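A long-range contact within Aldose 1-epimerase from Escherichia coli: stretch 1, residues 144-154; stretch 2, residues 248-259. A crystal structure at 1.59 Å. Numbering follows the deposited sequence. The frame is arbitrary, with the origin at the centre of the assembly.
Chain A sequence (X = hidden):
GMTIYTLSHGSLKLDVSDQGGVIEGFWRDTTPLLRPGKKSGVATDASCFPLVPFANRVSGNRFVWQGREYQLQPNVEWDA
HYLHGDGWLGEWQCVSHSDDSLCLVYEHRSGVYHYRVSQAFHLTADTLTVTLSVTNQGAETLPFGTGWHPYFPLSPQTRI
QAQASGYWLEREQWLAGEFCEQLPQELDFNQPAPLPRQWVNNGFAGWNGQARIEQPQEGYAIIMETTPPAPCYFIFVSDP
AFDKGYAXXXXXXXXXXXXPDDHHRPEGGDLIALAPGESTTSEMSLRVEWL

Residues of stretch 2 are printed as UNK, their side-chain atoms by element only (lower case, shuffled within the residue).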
# COMPACT_ATOMS: atom_id res chain seq x y z
N PHE A 144 5.88 13.89 4.31
CA PHE A 144 4.76 13.09 3.90
C PHE A 144 5.14 12.02 2.89
O PHE A 144 6.08 12.14 2.09
CB PHE A 144 3.66 13.96 3.27
CG PHE A 144 2.79 14.73 4.28
CD1 PHE A 144 3.28 15.87 4.89
CD2 PHE A 144 1.46 14.40 4.52
CE1 PHE A 144 2.51 16.57 5.78
CE2 PHE A 144 0.67 15.15 5.42
CZ PHE A 144 1.19 16.24 6.01
N GLY A 145 4.34 10.98 2.91
CA GLY A 145 4.42 9.97 1.87
C GLY A 145 3.04 9.33 1.65
O GLY A 145 2.14 9.53 2.42
N THR A 146 2.96 8.55 0.58
CA THR A 146 1.75 7.82 0.20
C THR A 146 2.11 6.46 -0.35
O THR A 146 3.28 6.16 -0.74
CB THR A 146 0.97 8.60 -0.90
OG1 THR A 146 1.88 8.98 -1.94
CG2 THR A 146 0.33 9.82 -0.33
N GLY A 147 1.09 5.61 -0.38
CA GLY A 147 1.28 4.28 -0.89
C GLY A 147 0.02 3.50 -0.74
O GLY A 147 -0.99 4.05 -0.36
N TRP A 148 0.13 2.24 -1.10
CA TRP A 148 -0.97 1.31 -0.97
C TRP A 148 -0.48 -0.03 -0.56
O TRP A 148 0.71 -0.38 -0.72
CB TRP A 148 -1.73 1.16 -2.31
CG TRP A 148 -2.51 2.34 -2.75
CD1 TRP A 148 -3.85 2.62 -2.51
CD2 TRP A 148 -2.01 3.42 -3.55
NE1 TRP A 148 -4.18 3.85 -3.12
CE2 TRP A 148 -3.08 4.34 -3.75
CE3 TRP A 148 -0.74 3.73 -4.08
CZ2 TRP A 148 -2.92 5.51 -4.49
CZ3 TRP A 148 -0.57 4.90 -4.78
CH2 TRP A 148 -1.67 5.77 -5.00
N HIS A 149 -1.45 -0.81 -0.06
CA HIS A 149 -1.21 -2.12 0.48
C HIS A 149 -2.16 -3.14 -0.13
O HIS A 149 -3.12 -3.57 0.52
CB HIS A 149 -1.30 -2.02 2.00
CG HIS A 149 -0.83 -3.22 2.74
ND1 HIS A 149 -1.49 -4.42 2.71
CD2 HIS A 149 0.18 -3.37 3.64
CE1 HIS A 149 -0.90 -5.28 3.53
NE2 HIS A 149 0.10 -4.66 4.12
N PRO A 150 -1.94 -3.49 -1.41
CA PRO A 150 -2.83 -4.47 -2.04
C PRO A 150 -2.50 -5.90 -1.67
O PRO A 150 -1.32 -6.27 -1.52
CB PRO A 150 -2.63 -4.19 -3.54
CG PRO A 150 -1.28 -3.63 -3.63
CD PRO A 150 -0.99 -2.92 -2.38
N TYR A 151 -3.56 -6.70 -1.58
CA TYR A 151 -3.48 -8.10 -1.34
C TYR A 151 -3.82 -8.84 -2.63
O TYR A 151 -4.94 -8.71 -3.16
CB TYR A 151 -4.51 -8.52 -0.31
CG TYR A 151 -4.28 -7.99 1.11
CD1 TYR A 151 -4.70 -6.70 1.47
CD2 TYR A 151 -3.69 -8.78 2.08
CE1 TYR A 151 -4.50 -6.23 2.79
CE2 TYR A 151 -3.54 -8.31 3.38
CZ TYR A 151 -3.91 -7.06 3.70
OH TYR A 151 -3.75 -6.59 5.00
N PHE A 152 -2.87 -9.62 -3.15
CA PHE A 152 -3.08 -10.39 -4.38
C PHE A 152 -3.28 -11.87 -4.08
O PHE A 152 -2.70 -12.41 -3.16
CB PHE A 152 -1.84 -10.29 -5.25
CG PHE A 152 -1.55 -8.91 -5.74
CD1 PHE A 152 -2.19 -8.44 -6.88
CD2 PHE A 152 -0.71 -8.08 -5.06
CE1 PHE A 152 -1.98 -7.15 -7.34
CE2 PHE A 152 -0.45 -6.79 -5.54
CZ PHE A 152 -1.07 -6.33 -6.69
N PRO A 153 -4.05 -12.59 -4.94
CA PRO A 153 -4.22 -14.01 -4.80
C PRO A 153 -2.86 -14.67 -4.95
O PRO A 153 -2.03 -14.21 -5.72
CB PRO A 153 -5.12 -14.40 -5.97
CG PRO A 153 -5.60 -13.08 -6.54
CD PRO A 153 -4.77 -12.01 -6.09
N LEU A 154 -2.65 -15.75 -4.24
CA LEU A 154 -1.41 -16.52 -4.40
C LEU A 154 -1.67 -17.95 -4.76
O LEU A 154 -2.44 -18.62 -4.09
CB LEU A 154 -0.61 -16.49 -3.08
CG LEU A 154 0.77 -17.13 -3.03
CD1 LEU A 154 1.70 -16.55 -4.09
CD2 LEU A 154 1.44 -16.98 -1.64
N UNK A 248 -1.42 -19.80 2.39
CA UNK A 248 -0.62 -19.25 1.29
C UNK A 248 -1.54 -18.92 0.12
O UNK A 248 -1.23 -19.21 -1.03
c UNK A 248 0.50 -20.24 0.86
c UNK A 248 1.66 -21.67 2.58
c UNK A 248 2.63 -21.87 3.57
c UNK A 248 3.52 -20.85 3.86
c UNK A 248 1.56 -20.45 1.90
c UNK A 248 2.45 -19.45 2.21
c UNK A 248 3.43 -19.63 3.18
N UNK A 249 -2.67 -18.30 0.43
CA UNK A 249 -3.70 -17.99 -0.56
C UNK A 249 -3.63 -16.52 -1.00
O UNK A 249 -4.36 -16.13 -1.91
c UNK A 249 -5.30 -17.79 1.42
o UNK A 249 -6.25 -16.98 1.58
o UNK A 249 -4.55 -18.17 2.39
c UNK A 249 -5.10 -18.32 0.01
N UNK A 250 -2.79 -15.72 -0.33
CA UNK A 250 -2.49 -14.34 -0.76
C UNK A 250 -1.11 -13.89 -0.36
O UNK A 250 -0.44 -14.47 0.46
c UNK A 250 -3.99 -13.65 3.60
c UNK A 250 -2.28 -12.03 3.27
c UNK A 250 -3.07 -12.77 4.08
c UNK A 250 -2.41 -12.19 1.84
c UNK A 250 -3.36 -13.07 1.31
c UNK A 250 -3.49 -13.29 -0.20
c UNK A 250 -4.12 -13.84 2.19
N UNK A 251 -0.70 -12.82 -0.99
CA UNK A 251 0.55 -12.10 -0.65
C UNK A 251 0.32 -10.64 -0.95
O UNK A 251 -0.62 -10.29 -1.61
c UNK A 251 2.54 -11.01 -3.28
c UNK A 251 2.54 -10.59 -4.60
c UNK A 251 1.77 -12.58 -1.45
c UNK A 251 1.77 -12.12 -2.88
c UNK A 251 1.74 -11.27 -5.55
c UNK A 251 0.99 -12.78 -3.83
c UNK A 251 0.97 -12.35 -5.17
N UNK A 252 1.19 -9.77 -0.42
CA UNK A 252 1.11 -8.33 -0.69
C UNK A 252 2.36 -7.86 -1.36
O UNK A 252 3.47 -8.29 -1.06
s UNK A 252 -0.46 -8.08 1.54
c UNK A 252 0.93 -7.54 0.57
N UNK A 253 2.18 -6.94 -2.31
CA UNK A 253 3.31 -6.20 -2.91
C UNK A 253 2.88 -4.77 -2.75
O UNK A 253 1.92 -4.34 -3.40
c UNK A 253 3.57 -6.55 -4.38
c UNK A 253 4.83 -5.94 -4.98
c UNK A 253 5.28 -6.74 -6.23
c UNK A 253 4.68 -4.43 -5.31
N UNK A 254 3.56 -4.04 -1.87
CA UNK A 254 3.09 -2.72 -1.35
C UNK A 254 3.95 -1.57 -1.87
O UNK A 254 5.06 -1.38 -1.38
c UNK A 254 3.15 -2.68 0.16
o UNK A 254 3.11 -5.27 2.66
c UNK A 254 3.03 -4.07 2.33
c UNK A 254 2.54 -3.90 0.86
o UNK A 254 3.30 -3.05 3.07
N UNK A 255 3.45 -0.79 -2.83
CA UNK A 255 4.25 0.35 -3.29
C UNK A 255 4.24 1.52 -2.31
O UNK A 255 3.21 1.86 -1.68
c UNK A 255 3.58 0.75 -4.59
c UNK A 255 2.11 0.38 -4.31
c UNK A 255 2.19 -0.89 -3.56
N UNK A 256 5.42 2.12 -2.14
CA UNK A 256 5.56 3.22 -1.23
C UNK A 256 6.38 4.28 -1.86
O UNK A 256 7.37 3.99 -2.55
c UNK A 256 7.55 2.48 2.95
c UNK A 256 6.29 2.78 0.08
c UNK A 256 5.58 1.72 0.86
se UNK A 256 6.91 0.99 2.11
N UNK A 257 6.01 5.53 -1.58
CA UNK A 257 6.72 6.67 -2.13
C UNK A 257 8.03 6.98 -1.41
O UNK A 257 8.76 7.91 -1.82
o UNK A 257 5.68 8.38 -0.73
c UNK A 257 5.81 7.91 -2.05
N UNK A 258 8.34 6.20 -0.37
CA UNK A 258 9.50 6.42 0.46
C UNK A 258 9.98 5.12 1.04
O UNK A 258 9.28 4.13 0.93
n UNK A 258 6.38 6.38 3.69
c UNK A 258 9.19 7.43 1.56
c UNK A 258 6.83 7.00 2.54
c UNK A 258 8.18 6.94 2.55
n UNK A 258 8.53 6.34 3.74
c UNK A 258 7.43 6.01 4.40
N UNK A 259 11.17 5.16 1.67
CA UNK A 259 11.77 3.99 2.32
C UNK A 259 11.27 3.89 3.76
O UNK A 259 11.02 4.92 4.37
c UNK A 259 13.26 4.08 2.31
O HOH W 1 7.17 10.40 -0.13

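Position 248 carries one carbon and then a six-carbon ring with no heteroatom; its CB lies 4.2 Å from CD2 of Leu-154, while the ring leads away. It is Phe-248.

Position 249 has two carbons, the second bearing two oxygens: a short carboxylate, Asp-249. The side chain points away, and the backbone does the work, since N of Leu-154 donates to O of Asp-249 at 2.9 Å.

Position 250 is again one carbon plus an all-carbon six-membered ring, so Phe-250. The edge of the Tyr-151 ring is directed at its face, offset, with centroids 5.5 Å apart and planes at 68°.

Position 251 repeats that composition and is Phe-251. It forms an antiparallel hydrogen-bonded pair with Phe-152: N of Phe-152 to O of Phe-251 is 2.8 Å, and N of Phe-251 to O of Phe-152 is 3.0 Å. The two rings lie near parallel (26°) but slid apart, and CD1 of Phe-251 is 3.8 Å from CD1 of Leu-154.

Position 252 has one carbon and one sulfur, hence Cys-252. Its SG sits over a face of the Tyr-151 ring, 3.8 Å from the centroid and 29° off the normal.

Position 253 has four carbons forked at the second: Leu-253. Its CB is 4.2 Å from CE2 of Phe-152.

Position 254 has three carbons, the third bearing two oxygens: Glu-254. Its CG lies over a face of the His-149 ring, 4.0 Å from the centroid, a CH-pi contact.

At 255, three carbons close a ring onto the backbone N, which defines Pro-255. Its CD is 4.0 Å from CD of Pro-150, and its O accepts from N of Trp-148 at 3.2 Å.

Position 256 is an unbranched chain of two carbons, selenium and carbon: selenomethionine, Met-256. Its CA is 4.4 Å from CA of Gly-147, but the side chain leads away.

Position 257, one carbon and one oxygen, is Ser-257. Its OG accepts from N of Thr-146 (3.0 Å), and its N donates to O of Thr-146 (2.9 Å).

Position 258 has one carbon and a five-membered ring with two nitrogens: His-258. An ideal CB on Gly-145 would fall 2.4 Å from its CD2, a clash.

Position 259 has a single carbon, Ala-259, out of reach.

The strands run at 142°, nearer antiparallel than parallel. Backbone hydrogen bonds cluster toward both ends of the contact; between them, side chains pack around His-149, Pro-150 and Tyr-151. Together the stretches bury 928 Å².

Stretch 2 248-259: FDFFCLEPMSHA
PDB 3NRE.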